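Local coordinates for protein condensin complex subunit 3 (Schizosaccharomyces pombe, PDB 5OQR) that serves as a regulatory subunit of condensin, the complex required to convert interphase chromatin into mitotic-like condensed chromosomes, at residues D55-R59 / Q102-R106; V65-Q69 / N109-E113; L38-N42 / I81-I85; I44-G50 / T95-C100; L126-V130 / A141-L145. One frame throughout, in Å; residues are numbered along the deposited sequence.

Interaction 1 of 5, residues D55-R59 / Q102-R106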
# COMPACT_ATOMS: atom_id res chain seq x y z
N ASP A 55 17.91 0.07 -34.55
CA ASP A 55 17.62 1.35 -33.91
C ASP A 55 18.62 2.41 -34.34
O ASP A 55 18.24 3.55 -34.61
CB ASP A 55 17.60 1.18 -32.40
CG ASP A 55 16.55 0.19 -31.93
OD1 ASP A 55 15.38 0.60 -31.79
OD2 ASP A 55 16.90 -0.98 -31.69
N ARG A 56 19.91 2.05 -34.42
CA ARG A 56 20.90 3.00 -34.92
C ARG A 56 20.55 3.47 -36.32
O ARG A 56 20.47 4.67 -36.58
CB ARG A 56 22.29 2.36 -34.91
CG ARG A 56 22.84 2.03 -33.54
CD ARG A 56 24.36 2.00 -33.56
NE ARG A 56 24.91 1.25 -32.43
CZ ARG A 56 24.98 -0.08 -32.38
NH1 ARG A 56 24.53 -0.81 -33.39
NH2 ARG A 56 25.50 -0.67 -31.32
N VAL A 57 20.34 2.52 -37.24
CA VAL A 57 19.94 2.88 -38.60
C VAL A 57 18.71 3.77 -38.56
O VAL A 57 18.65 4.82 -39.21
CB VAL A 57 19.69 1.61 -39.43
CG1 VAL A 57 19.22 1.97 -40.84
CG2 VAL A 57 20.95 0.75 -39.50
N LEU A 58 17.70 3.36 -37.79
CA LEU A 58 16.49 4.16 -37.69
C LEU A 58 16.76 5.50 -37.03
O LEU A 58 16.11 6.50 -37.38
CB LEU A 58 15.42 3.38 -36.92
CG LEU A 58 13.99 3.93 -36.88
CD1 LEU A 58 13.59 4.62 -38.17
CD2 LEU A 58 13.02 2.80 -36.55
N ARG A 59 17.70 5.56 -36.09
CA ARG A 59 18.11 6.84 -35.53
C ARG A 59 18.75 7.72 -36.60
O ARG A 59 18.50 8.93 -36.65
CB ARG A 59 19.08 6.63 -34.37
CG ARG A 59 18.42 6.13 -33.09
CD ARG A 59 17.64 7.23 -32.40
NE ARG A 59 17.06 6.77 -31.14
CZ ARG A 59 17.74 6.59 -30.02
NH1 ARG A 59 19.05 6.84 -29.98
NH2 ARG A 59 17.12 6.16 -28.93
N GLN A 102 7.12 1.00 -34.98
CA GLN A 102 8.32 1.67 -34.52
C GLN A 102 8.72 2.79 -35.47
O GLN A 102 8.98 3.92 -35.04
CB GLN A 102 9.46 0.66 -34.38
CG GLN A 102 10.76 1.24 -33.84
CD GLN A 102 11.89 0.23 -33.84
OE1 GLN A 102 11.96 -0.64 -34.71
NE2 GLN A 102 12.78 0.34 -32.86
N ILE A 103 8.76 2.50 -36.77
CA ILE A 103 9.17 3.50 -37.74
C ILE A 103 8.16 4.64 -37.80
O ILE A 103 8.52 5.81 -37.70
CB ILE A 103 9.37 2.85 -39.12
CG1 ILE A 103 10.45 1.77 -39.05
CG2 ILE A 103 9.77 3.90 -40.15
CD1 ILE A 103 10.49 0.86 -40.26
N ILE A 104 6.88 4.30 -37.97
CA ILE A 104 5.85 5.33 -38.10
C ILE A 104 5.88 6.27 -36.90
O ILE A 104 5.76 7.49 -37.05
CB ILE A 104 4.47 4.68 -38.29
CG1 ILE A 104 4.40 3.98 -39.64
CG2 ILE A 104 3.35 5.73 -38.17
CD1 ILE A 104 3.16 3.15 -39.84
N ALA A 105 6.03 5.72 -35.70
CA ALA A 105 6.04 6.55 -34.50
C ALA A 105 7.13 7.61 -34.58
O ALA A 105 6.89 8.78 -34.27
CB ALA A 105 6.24 5.68 -33.26
N ARG A 106 8.33 7.22 -34.99
CA ARG A 106 9.46 8.15 -34.99
C ARG A 106 9.40 9.10 -36.18
O ARG A 106 9.72 10.29 -36.03
CB ARG A 106 10.77 7.38 -35.00
CG ARG A 106 10.95 6.42 -33.84
CD ARG A 106 12.41 6.01 -33.70
NE ARG A 106 12.61 4.97 -32.69
CZ ARG A 106 13.79 4.44 -32.38
NH1 ARG A 106 13.87 3.50 -31.46
NH2 ARG A 106 14.89 4.86 -32.99
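Leu58 reaches across to helix 94-108 and fills the close-packed part of this contact. With CG anti to the backbone N (chi1 -171°), its CD2 comes to 3.7 Å from Ile103 CG1. The same methyl lies 3.9 Å from Gln102 CG, the extended glutamine running antiparallel to the leucine, and it also sits over one face of the Arg106 guanidinium, displaced toward its rim. All three of Leu58, Gln102 and Ile103 are buried, and Ile103 continues the apolar layer onto Ile85 and Leu45. The two helix segments run nearly parallel, 30° apart, with axes 11.4 Å from each other at closest. One segment belongs to HEAT 1 and the other to HEAT 2, and such side-by-side stacking of helices from successive repeats is how an alpha-solenoid is built. Next to the apolar patch, Asp55 OD1 lies 2.8 Å from Gln102 NE2, with carboxylate and amide planes steeply inclined to each other. The other end of this amide, OE1, takes a hydrogen bond from Arg99 NH1, so a leucine in place of Gln102 would probably leave that arginine nitrogen without its acceptor and the Asp55 carboxylate with Arg106 as its remaining partner across this contact. The solvent side is looser. There Arg106 NH1 faces the carboxylate with only a weak, bent bond of 3.3 Å to Asp55 OD1, part of a salt bridge, and its NH2 stands 3.4 Å from NE of the exposed Arg59, two donors that do not bond to each other.

Interaction 2 of 5, residues V65-Q69 / N109-E113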
# COMPACT_ATOMS: atom_id res chain seq x y z
N VAL A 65 16.23 13.11 -41.92
CA VAL A 65 14.98 13.77 -42.32
C VAL A 65 14.95 15.19 -41.77
O VAL A 65 14.82 16.17 -42.52
CB VAL A 65 13.76 12.96 -41.85
CG1 VAL A 65 12.47 13.70 -42.18
CG2 VAL A 65 13.76 11.58 -42.48
N ASN A 66 15.06 15.32 -40.45
CA ASN A 66 15.09 16.64 -39.84
C ASN A 66 16.17 17.51 -40.48
O ASN A 66 15.92 18.66 -40.86
CB ASN A 66 15.31 16.53 -38.34
CG ASN A 66 14.05 16.08 -37.60
OD1 ASN A 66 12.94 16.45 -37.97
ND2 ASN A 66 14.24 15.29 -36.55
N TYR A 67 17.38 16.97 -40.61
CA TYR A 67 18.45 17.70 -41.29
C TYR A 67 18.03 18.14 -42.68
O TYR A 67 18.57 19.11 -43.22
CB TYR A 67 19.70 16.83 -41.36
CG TYR A 67 20.79 17.40 -42.24
CD1 TYR A 67 21.12 16.81 -43.45
CD2 TYR A 67 21.50 18.53 -41.85
CE1 TYR A 67 22.12 17.32 -44.25
CE2 TYR A 67 22.50 19.06 -42.64
CZ TYR A 67 22.81 18.45 -43.85
OH TYR A 67 23.80 18.98 -44.64
N LEU A 68 17.07 17.44 -43.29
CA LEU A 68 16.66 17.75 -44.65
C LEU A 68 15.64 18.88 -44.68
O LEU A 68 15.72 19.78 -45.52
CB LEU A 68 16.10 16.50 -45.32
CG LEU A 68 16.11 16.39 -46.85
CD1 LEU A 68 17.38 16.97 -47.44
CD2 LEU A 68 15.99 14.94 -47.23
N GLN A 69 14.66 18.85 -43.77
CA GLN A 69 13.70 19.95 -43.67
C GLN A 69 14.40 21.28 -43.45
O GLN A 69 13.83 22.33 -43.75
CB GLN A 69 12.71 19.69 -42.53
CG GLN A 69 12.25 18.23 -42.40
CD GLN A 69 10.75 18.07 -42.25
OE1 GLN A 69 10.29 17.26 -41.44
NE2 GLN A 69 9.98 18.82 -43.03
N ASN A 109 6.80 11.97 -36.10
CA ASN A 109 7.23 12.97 -35.13
C ASN A 109 8.16 14.01 -35.74
O ASN A 109 8.39 15.06 -35.12
CB ASN A 109 7.92 12.29 -33.95
CG ASN A 109 8.25 13.26 -32.83
OD1 ASN A 109 7.44 14.12 -32.48
ND2 ASN A 109 9.46 13.14 -32.28
N CYS A 110 8.71 13.75 -36.93
CA CYS A 110 9.64 14.69 -37.56
C CYS A 110 8.95 15.93 -38.11
O CYS A 110 9.65 16.90 -38.45
CB CYS A 110 10.40 13.98 -38.69
SG CYS A 110 11.53 12.70 -38.11
N VAL A 111 7.62 15.94 -38.20
CA VAL A 111 6.89 17.12 -38.66
C VAL A 111 5.42 16.90 -38.36
O VAL A 111 4.98 15.77 -38.15
CB VAL A 111 7.15 17.36 -40.17
CG1 VAL A 111 6.43 16.31 -41.02
CG2 VAL A 111 6.72 18.77 -40.57
N LYS A 112 4.66 17.99 -38.33
CA LYS A 112 3.23 17.94 -38.03
C LYS A 112 2.35 18.00 -39.27
O LYS A 112 1.30 17.34 -39.30
CB LYS A 112 2.85 19.09 -37.10
CG LYS A 112 3.31 18.91 -35.66
CD LYS A 112 2.77 20.01 -34.77
CE LYS A 112 3.15 19.80 -33.31
NZ LYS A 112 2.60 20.88 -32.44
N GLU A 113 2.73 18.76 -40.29
CA GLU A 113 1.86 18.96 -41.45
C GLU A 113 1.77 17.68 -42.26
O GLU A 113 2.73 17.29 -42.93
CB GLU A 113 2.39 20.11 -42.30
CG GLU A 113 1.98 21.49 -41.81
CD GLU A 113 0.48 21.63 -41.67
OE1 GLU A 113 -0.26 21.00 -42.45
OE2 GLU A 113 0.03 22.37 -40.76
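Cys110 points its side chain at the last turns of helix 52-69, where Val65, Asn66 and Gln69 receive it. The cysteine's SG is anti to its carbonyl carbon (chi1 -67°), which leaves CB as the part that touches: it lies 4.1 Å from Val65 CG1, and SG is a little farther from the same methyl, at 4.3 Å. Val65 offers CG1 because that methyl is anti to the backbone N, and it is the apolar floor of the contact. Asn66 and Gln69 both bring their amides near the Cys110 carbonyl. The first bond of Asn66, from CA to CB, leaves its helix at a slant, and CG, anti to the carbonyl carbon (chi1 -76°), brings the amide across. The first bond of Gln69 already heads for the loop, and the chain then bends at chi2 (-133°), which lays its amide beside the backbone, with CD 4.1 Å from Cys110 O. The same side chain runs at a slant to Val111, whose CB is 4.2 Å and CG2 4.4 Å from Gln69 CD. The segments thus join the end of a helix in HEAT 1 to the loop that follows helix 94-108 in HEAT 2, on the surface of the solenoid. No other protein chain of the assembly touches them. Asn66 O accepts a hydrogen bond from Gln70 NE2. The chemistry is mixed and light: a small apolar touch between Val65 and Cys110, two uncharged amides gathered near one loop carbonyl, and no charge pairing across the gap, so that the hold on this loop is probably modest.

Interaction 3 of 5, residues L38-N42 / I81-I85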
# COMPACT_ATOMS: atom_id res chain seq x y z
N LEU A 38 13.36 3.26 -48.78
CA LEU A 38 12.37 2.22 -48.53
C LEU A 38 12.98 0.83 -48.62
O LEU A 38 12.58 -0.07 -47.88
CB LEU A 38 11.21 2.36 -49.52
CG LEU A 38 10.58 3.75 -49.62
CD1 LEU A 38 9.48 3.77 -50.66
CD2 LEU A 38 10.05 4.22 -48.27
N ARG A 39 13.94 0.64 -49.53
CA ARG A 39 14.66 -0.62 -49.59
C ARG A 39 15.44 -0.87 -48.31
O ARG A 39 15.54 -2.00 -47.84
CB ARG A 39 15.60 -0.62 -50.80
CG ARG A 39 16.30 -1.93 -51.06
CD ARG A 39 17.27 -1.80 -52.22
NE ARG A 39 18.32 -2.82 -52.19
CZ ARG A 39 19.37 -2.84 -53.00
NH1 ARG A 39 19.53 -1.90 -53.92
NH2 ARG A 39 20.27 -3.81 -52.89
N ALA A 40 16.01 0.19 -47.73
CA ALA A 40 16.70 0.05 -46.45
C ALA A 40 15.71 -0.29 -45.34
O ALA A 40 16.04 -1.07 -44.43
CB ALA A 40 17.45 1.34 -46.11
N LEU A 41 14.51 0.27 -45.39
CA LEU A 41 13.51 0.01 -44.36
C LEU A 41 12.90 -1.38 -44.52
O LEU A 41 12.65 -2.06 -43.52
CB LEU A 41 12.43 1.08 -44.41
CG LEU A 41 12.95 2.49 -44.11
CD1 LEU A 41 11.95 3.53 -44.52
CD2 LEU A 41 13.28 2.63 -42.64
N ASN A 42 12.66 -1.81 -45.76
CA ASN A 42 12.21 -3.18 -45.99
C ASN A 42 13.15 -4.18 -45.33
O ASN A 42 12.72 -5.27 -44.94
CB ASN A 42 12.11 -3.45 -47.49
CG ASN A 42 11.09 -2.55 -48.18
OD1 ASN A 42 10.11 -2.13 -47.57
ND2 ASN A 42 11.33 -2.26 -49.45
N ILE A 81 7.17 7.69 -47.37
CA ILE A 81 7.65 6.66 -46.45
C ILE A 81 6.51 6.14 -45.59
O ILE A 81 6.41 4.94 -45.33
CB ILE A 81 8.80 7.22 -45.59
CG1 ILE A 81 9.43 6.11 -44.75
CG2 ILE A 81 8.31 8.34 -44.69
CD1 ILE A 81 10.64 6.55 -43.95
N LEU A 82 5.62 7.03 -45.14
CA LEU A 82 4.49 6.59 -44.33
C LEU A 82 3.50 5.80 -45.17
O LEU A 82 2.94 4.80 -44.70
CB LEU A 82 3.80 7.80 -43.68
CG LEU A 82 4.56 8.51 -42.56
CD1 LEU A 82 3.74 9.69 -42.05
CD2 LEU A 82 4.89 7.57 -41.41
N LYS A 83 3.26 6.22 -46.41
CA LYS A 83 2.35 5.48 -47.28
C LYS A 83 2.89 4.08 -47.55
O LYS A 83 2.11 3.12 -47.64
CB LYS A 83 2.15 6.24 -48.59
CG LYS A 83 1.29 7.48 -48.45
CD LYS A 83 0.74 7.92 -49.80
CE LYS A 83 -0.38 7.01 -50.27
NZ LYS A 83 -0.37 6.83 -51.75
N HIS A 84 4.20 3.94 -47.70
CA HIS A 84 4.78 2.63 -47.99
C HIS A 84 4.70 1.71 -46.78
O HIS A 84 4.41 0.52 -46.92
CB HIS A 84 6.23 2.78 -48.44
CG HIS A 84 6.98 1.49 -48.49
ND1 HIS A 84 7.05 0.71 -49.63
CD2 HIS A 84 7.69 0.83 -47.55
CE1 HIS A 84 7.77 -0.37 -49.39
NE2 HIS A 84 8.17 -0.32 -48.13
N ILE A 85 4.94 2.25 -45.59
CA ILE A 85 5.07 1.41 -44.40
C ILE A 85 3.74 1.12 -43.73
O ILE A 85 3.62 0.10 -43.03
CB ILE A 85 6.04 2.06 -43.40
CG1 ILE A 85 7.37 2.37 -44.08
CG2 ILE A 85 6.29 1.13 -42.21
CD1 ILE A 85 8.23 3.30 -43.29
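His84 swings its ring out from helix 78-86 with CG anti to the backbone N (chi1 169°), and Asn42 places CG anti to its carbonyl carbon, which brings the two polar ends together. His84 NE2 donates to Asn42 OD1 at 2.7 Å, fairly straight at 153°. The oxygen lies near the ring plane, and the donor meets a lone pair in the carbonyl plane; the amide and ring themselves are clearly turned against each other. Leu38 covers one face of the imidazole, its CB 4.2 Å from the ring centroid and over its centre in a CH-pi contact, while its CD2 reaches Ile81 CG1 at 4.0 Å. A leucine in place of His84 would probably leave the Asn42 carbonyl without its donor and free the amide to turn. On the inner side, Leu41 CD1 meets Ile81 CD1 with the two chains crosswise, and Ile85 CD1 lies 3.9 Å from the same leucine methyl. An apolar side chain of another protein packs against Asn42. The segments run 36° from parallel with axes 11.1 Å apart at closest, so that helix 33-42 is laid beside a helix of HEAT 2, as in an alpha-solenoid.

Interaction 4 of 5, residues I44-G50 / T95-C100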
# COMPACT_ATOMS: atom_id res chain seq x y z
N ILE A 44 14.74 -3.33 -42.55
CA ILE A 44 14.56 -3.13 -41.11
C ILE A 44 13.35 -3.91 -40.60
O ILE A 44 13.28 -4.20 -39.40
CB ILE A 44 14.44 -1.63 -40.81
CG1 ILE A 44 15.84 -1.02 -40.70
CG2 ILE A 44 13.65 -1.37 -39.52
CD1 ILE A 44 15.87 0.48 -40.78
N LEU A 45 12.41 -4.27 -41.48
CA LEU A 45 11.27 -5.07 -41.06
C LEU A 45 11.65 -6.53 -40.83
O LEU A 45 10.93 -7.24 -40.11
CB LEU A 45 10.16 -5.00 -42.10
CG LEU A 45 9.75 -3.60 -42.57
CD1 LEU A 45 8.46 -3.68 -43.37
CD2 LEU A 45 9.59 -2.63 -41.41
N THR A 46 12.76 -7.00 -41.41
CA THR A 46 13.15 -8.39 -41.26
C THR A 46 13.90 -8.64 -39.96
O THR A 46 13.80 -9.73 -39.39
CB THR A 46 14.01 -8.84 -42.45
OG1 THR A 46 14.47 -10.19 -42.23
CG2 THR A 46 15.21 -7.93 -42.65
N VAL A 47 14.66 -7.66 -39.48
CA VAL A 47 15.42 -7.83 -38.25
C VAL A 47 14.47 -7.92 -37.07
O VAL A 47 13.55 -7.09 -36.92
CB VAL A 47 16.43 -6.68 -38.06
CG1 VAL A 47 17.58 -6.82 -39.04
CG2 VAL A 47 15.75 -5.32 -38.22
N LYS A 48 14.68 -8.92 -36.22
CA LYS A 48 13.87 -9.08 -35.02
C LYS A 48 14.30 -8.07 -33.95
O LYS A 48 15.41 -7.53 -33.98
CB LYS A 48 14.00 -10.51 -34.48
CG LYS A 48 13.53 -11.60 -35.43
CD LYS A 48 12.02 -11.56 -35.63
CE LYS A 48 11.54 -12.54 -36.68
NZ LYS A 48 11.83 -12.06 -38.06
N LYS A 49 13.40 -7.83 -33.00
CA LYS A 49 13.70 -6.90 -31.92
C LYS A 49 14.92 -7.37 -31.14
O LYS A 49 15.28 -8.56 -31.14
CB LYS A 49 12.50 -6.75 -30.99
CG LYS A 49 12.82 -5.96 -29.72
CD LYS A 49 11.58 -5.47 -28.99
CE LYS A 49 11.97 -4.76 -27.70
NZ LYS A 49 10.91 -3.84 -27.22
N GLY A 50 15.56 -6.43 -30.46
CA GLY A 50 16.78 -6.70 -29.72
C GLY A 50 18.05 -6.36 -30.46
O GLY A 50 19.13 -6.65 -29.95
N THR A 95 7.24 -8.79 -35.76
CA THR A 95 8.27 -7.77 -35.88
C THR A 95 8.04 -6.85 -37.07
O THR A 95 8.34 -5.65 -36.99
CB THR A 95 9.65 -8.43 -35.97
OG1 THR A 95 9.58 -9.55 -36.86
CG2 THR A 95 10.08 -8.89 -34.58
N VAL A 96 7.50 -7.38 -38.17
CA VAL A 96 7.08 -6.51 -39.27
C VAL A 96 6.04 -5.51 -38.77
O VAL A 96 6.03 -4.34 -39.16
CB VAL A 96 6.56 -7.35 -40.45
CG1 VAL A 96 5.89 -6.46 -41.50
CG2 VAL A 96 7.70 -8.13 -41.07
N ARG A 97 5.13 -5.97 -37.90
CA ARG A 97 4.18 -5.06 -37.28
C ARG A 97 4.87 -4.14 -36.27
O ARG A 97 4.57 -2.95 -36.20
CB ARG A 97 3.07 -5.85 -36.59
CG ARG A 97 1.80 -6.00 -37.41
CD ARG A 97 0.78 -6.83 -36.66
NE ARG A 97 1.32 -8.13 -36.28
CZ ARG A 97 0.77 -8.93 -35.37
NH1 ARG A 97 -0.33 -8.57 -34.74
NH2 ARG A 97 1.34 -10.10 -35.10
N TYR A 98 5.80 -4.69 -35.49
CA TYR A 98 6.49 -3.90 -34.48
C TYR A 98 7.41 -2.87 -35.11
O TYR A 98 7.47 -1.72 -34.67
CB TYR A 98 7.25 -4.82 -33.53
CG TYR A 98 8.47 -4.19 -32.88
CD1 TYR A 98 8.33 -3.32 -31.82
CD2 TYR A 98 9.75 -4.49 -33.32
CE1 TYR A 98 9.44 -2.75 -31.22
CE2 TYR A 98 10.86 -3.93 -32.73
CZ TYR A 98 10.70 -3.05 -31.68
OH TYR A 98 11.80 -2.49 -31.08
N ARG A 99 8.15 -3.26 -36.16
CA ARG A 99 9.00 -2.31 -36.85
C ARG A 99 8.17 -1.23 -37.54
O ARG A 99 8.50 -0.04 -37.47
CB ARG A 99 9.89 -3.03 -37.87
CG ARG A 99 10.89 -4.00 -37.25
CD ARG A 99 11.92 -3.28 -36.40
NE ARG A 99 12.92 -4.20 -35.86
CZ ARG A 99 13.81 -3.87 -34.93
NH1 ARG A 99 13.84 -2.65 -34.42
NH2 ARG A 99 14.68 -4.78 -34.50
N CYS A 100 7.08 -1.62 -38.21
CA CYS A 100 6.22 -0.64 -38.86
C CYS A 100 5.74 0.40 -37.86
O CYS A 100 5.86 1.61 -38.10
CB CYS A 100 5.03 -1.34 -39.52
SG CYS A 100 5.39 -2.07 -41.13
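Arg99 turns its guanidinium edge-on to the loop 44-50 and meets two successive carbonyls there. NE gives a straight bond (164°) to Val47 O at 3.1 Å, in the guanidinium plane though from above the carbonyl plane, and NH2 makes a weak, bent one to Lys48 O at 2.9 Å. The chain gets there by a bend at chi2 (-65°), with Ile44 and Val47 each set nearly square to it. NH1 turns the other way, to Gln102 OE1, while Tyr98 CE2 lies 3.5 Å above one face of the group, toward its rim. Lys49, extended and mostly exposed, runs transversely to Tyr98, its CD 3.6 Å from Tyr98 OH. Lys48 doubles back over Thr95, CD 3.4 Å from Thr95 OG1, and its NZ makes a weak bond to Thr46 O. Deeper in, Leu45 lies alongside Arg99 but heads the other way, with CD2 3.6 Å from Arg99 CB, and its CD1 faces Cys100 SG. The loop linking helix 33-42 to helix 52-69 is thereby laid against helix 94-108. Each guanidinium nitrogen has an acceptor, though the bond of NH2 is weak, which probably offsets part of the cost of burying the charge and helps to hold the loop.

Interaction 5 of 5, residues L126-V130 / A141-L145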
# COMPACT_ATOMS: atom_id res chain seq x y z
N LEU A 126 -4.12 2.33 -36.89
CA LEU A 126 -3.39 2.31 -35.62
C LEU A 126 -4.33 2.02 -34.46
O LEU A 126 -3.94 1.34 -33.50
CB LEU A 126 -2.67 3.65 -35.41
CG LEU A 126 -1.30 3.79 -36.07
CD1 LEU A 126 -0.80 5.22 -35.94
CD2 LEU A 126 -0.29 2.83 -35.45
N LEU A 127 -5.56 2.52 -34.51
CA LEU A 127 -6.50 2.29 -33.42
C LEU A 127 -6.76 0.80 -33.21
O LEU A 127 -6.98 0.36 -32.08
CB LEU A 127 -7.81 3.02 -33.69
CG LEU A 127 -7.71 4.55 -33.72
CD1 LEU A 127 -8.80 5.12 -34.60
CD2 LEU A 127 -7.83 5.12 -32.32
N SER A 128 -6.76 0.02 -34.29
CA SER A 128 -6.89 -1.42 -34.16
C SER A 128 -5.61 -2.07 -33.65
O SER A 128 -5.66 -3.15 -33.04
CB SER A 128 -7.30 -2.04 -35.50
OG SER A 128 -6.97 -1.18 -36.58
N ARG A 129 -4.45 -1.45 -33.91
CA ARG A 129 -3.18 -2.07 -33.55
C ARG A 129 -2.97 -2.09 -32.04
O ARG A 129 -2.54 -3.11 -31.48
CB ARG A 129 -2.02 -1.33 -34.24
CG ARG A 129 -1.60 -1.92 -35.58
CD ARG A 129 -1.25 -3.39 -35.45
NE ARG A 129 -2.39 -4.25 -35.74
CZ ARG A 129 -2.60 -5.45 -35.20
NH1 ARG A 129 -3.68 -6.15 -35.55
NH2 ARG A 129 -1.75 -5.95 -34.32
N VAL A 130 -3.29 -0.99 -31.35
CA VAL A 130 -3.02 -0.82 -29.93
C VAL A 130 -3.68 -1.95 -29.15
O VAL A 130 -3.44 -2.12 -27.95
CB VAL A 130 -3.50 0.56 -29.43
CG1 VAL A 130 -2.72 1.66 -30.11
CG2 VAL A 130 -4.99 0.73 -29.66
N ALA A 141 2.80 1.09 -30.78
CA ALA A 141 1.60 1.58 -31.43
C ALA A 141 1.06 2.82 -30.73
O ALA A 141 0.68 3.80 -31.38
CB ALA A 141 0.53 0.49 -31.47
N VAL A 142 1.01 2.80 -29.39
CA VAL A 142 0.50 3.96 -28.66
C VAL A 142 1.41 5.16 -28.88
O VAL A 142 0.95 6.30 -28.99
CB VAL A 142 0.35 3.63 -27.16
CG1 VAL A 142 -0.53 2.40 -26.97
CG2 VAL A 142 1.71 3.43 -26.50
N VAL A 143 2.72 4.92 -28.97
CA VAL A 143 3.65 6.01 -29.27
C VAL A 143 3.34 6.60 -30.63
O VAL A 143 3.28 7.82 -30.80
CB VAL A 143 5.11 5.51 -29.19
CG1 VAL A 143 6.08 6.66 -29.42
CG2 VAL A 143 5.38 4.84 -27.85
N ALA A 144 3.13 5.74 -31.63
CA ALA A 144 2.74 6.22 -32.95
C ALA A 144 1.39 6.91 -32.90
O ALA A 144 1.23 8.03 -33.40
CB ALA A 144 2.71 5.05 -33.94
N LEU A 145 0.40 6.26 -32.29
CA LEU A 145 -0.95 6.81 -32.26
C LEU A 145 -0.98 8.12 -31.47
O LEU A 145 -1.69 9.06 -31.85
CB LEU A 145 -1.91 5.79 -31.66
CG LEU A 145 -3.37 5.91 -32.09
CD1 LEU A 145 -4.08 4.59 -31.90
CD2 LEU A 145 -4.07 6.99 -31.31
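Leu126 and Leu145 meet in an apolar helix-helix contact inside a single helical hairpin, helix 116-129 joined by a short turn to helix 135-145. Pairing Leu126 with Leu145 and Val130 with Ala141 shows that the chains run in opposite directions. Leu145, with CG anti to its backbone N (chi1 -154°), pushes CD1 between Leu126, Leu127 and Val130: that methyl lies 3.9 Å from Leu126 CB, 3.8 Å from Leu127 CD2 and 3.7 Å from Val130 CG1. Leu127 and Val130 both stand roughly perpendicular to the Leu145 side chain. Val130 CG1 touches three side chains of the second helix, since it is also 3.7 Å from Ala141 CB and 3.9 Å from Val142 CG1. At the other edge Leu126 CD2 rests on Ala144 CB at 4.0 Å. The small alanines let the backbones come close, and nothing polar is bonded across the interface. Arg129 sends its charged end away, to a salt bridge with Asp132 in the turn. Further layers close the sides: Ile162 and Leu166 of helix 158-169 pack on Val130, Ser178 and Val179 of helix 173-182 on Val142. Both segments lie in HEAT 3, and the antiparallel helix pair with an apolar interior of leucine, valine and alanine is the HEAT-repeat hairpin.

All five contacts lie near the amino-terminal end of the solenoid, on the same side of the chain's centre. Interactions 1, 3 and 4 are joined to one another by apolar side chains, with centres 10 to 12 Å apart: Ile103 CG2 lies 3.5 Å from Ile85 CD1, while Ile103 CD1 is 3.8 Å from Leu45 CD2. Interaction 5 is joined on by Ala105, whose CB is 3.5 Å from Ala144 N, and it approaches interaction 4 where Arg97 and Arg129 come close near Asp132. Interaction 2 stands apart, its centre about 13 Å from that of interaction 1 along helix 52-69 and about 23 Å from interaction 4. Interactions 1, 3 and 4 also lie beside another protein chain.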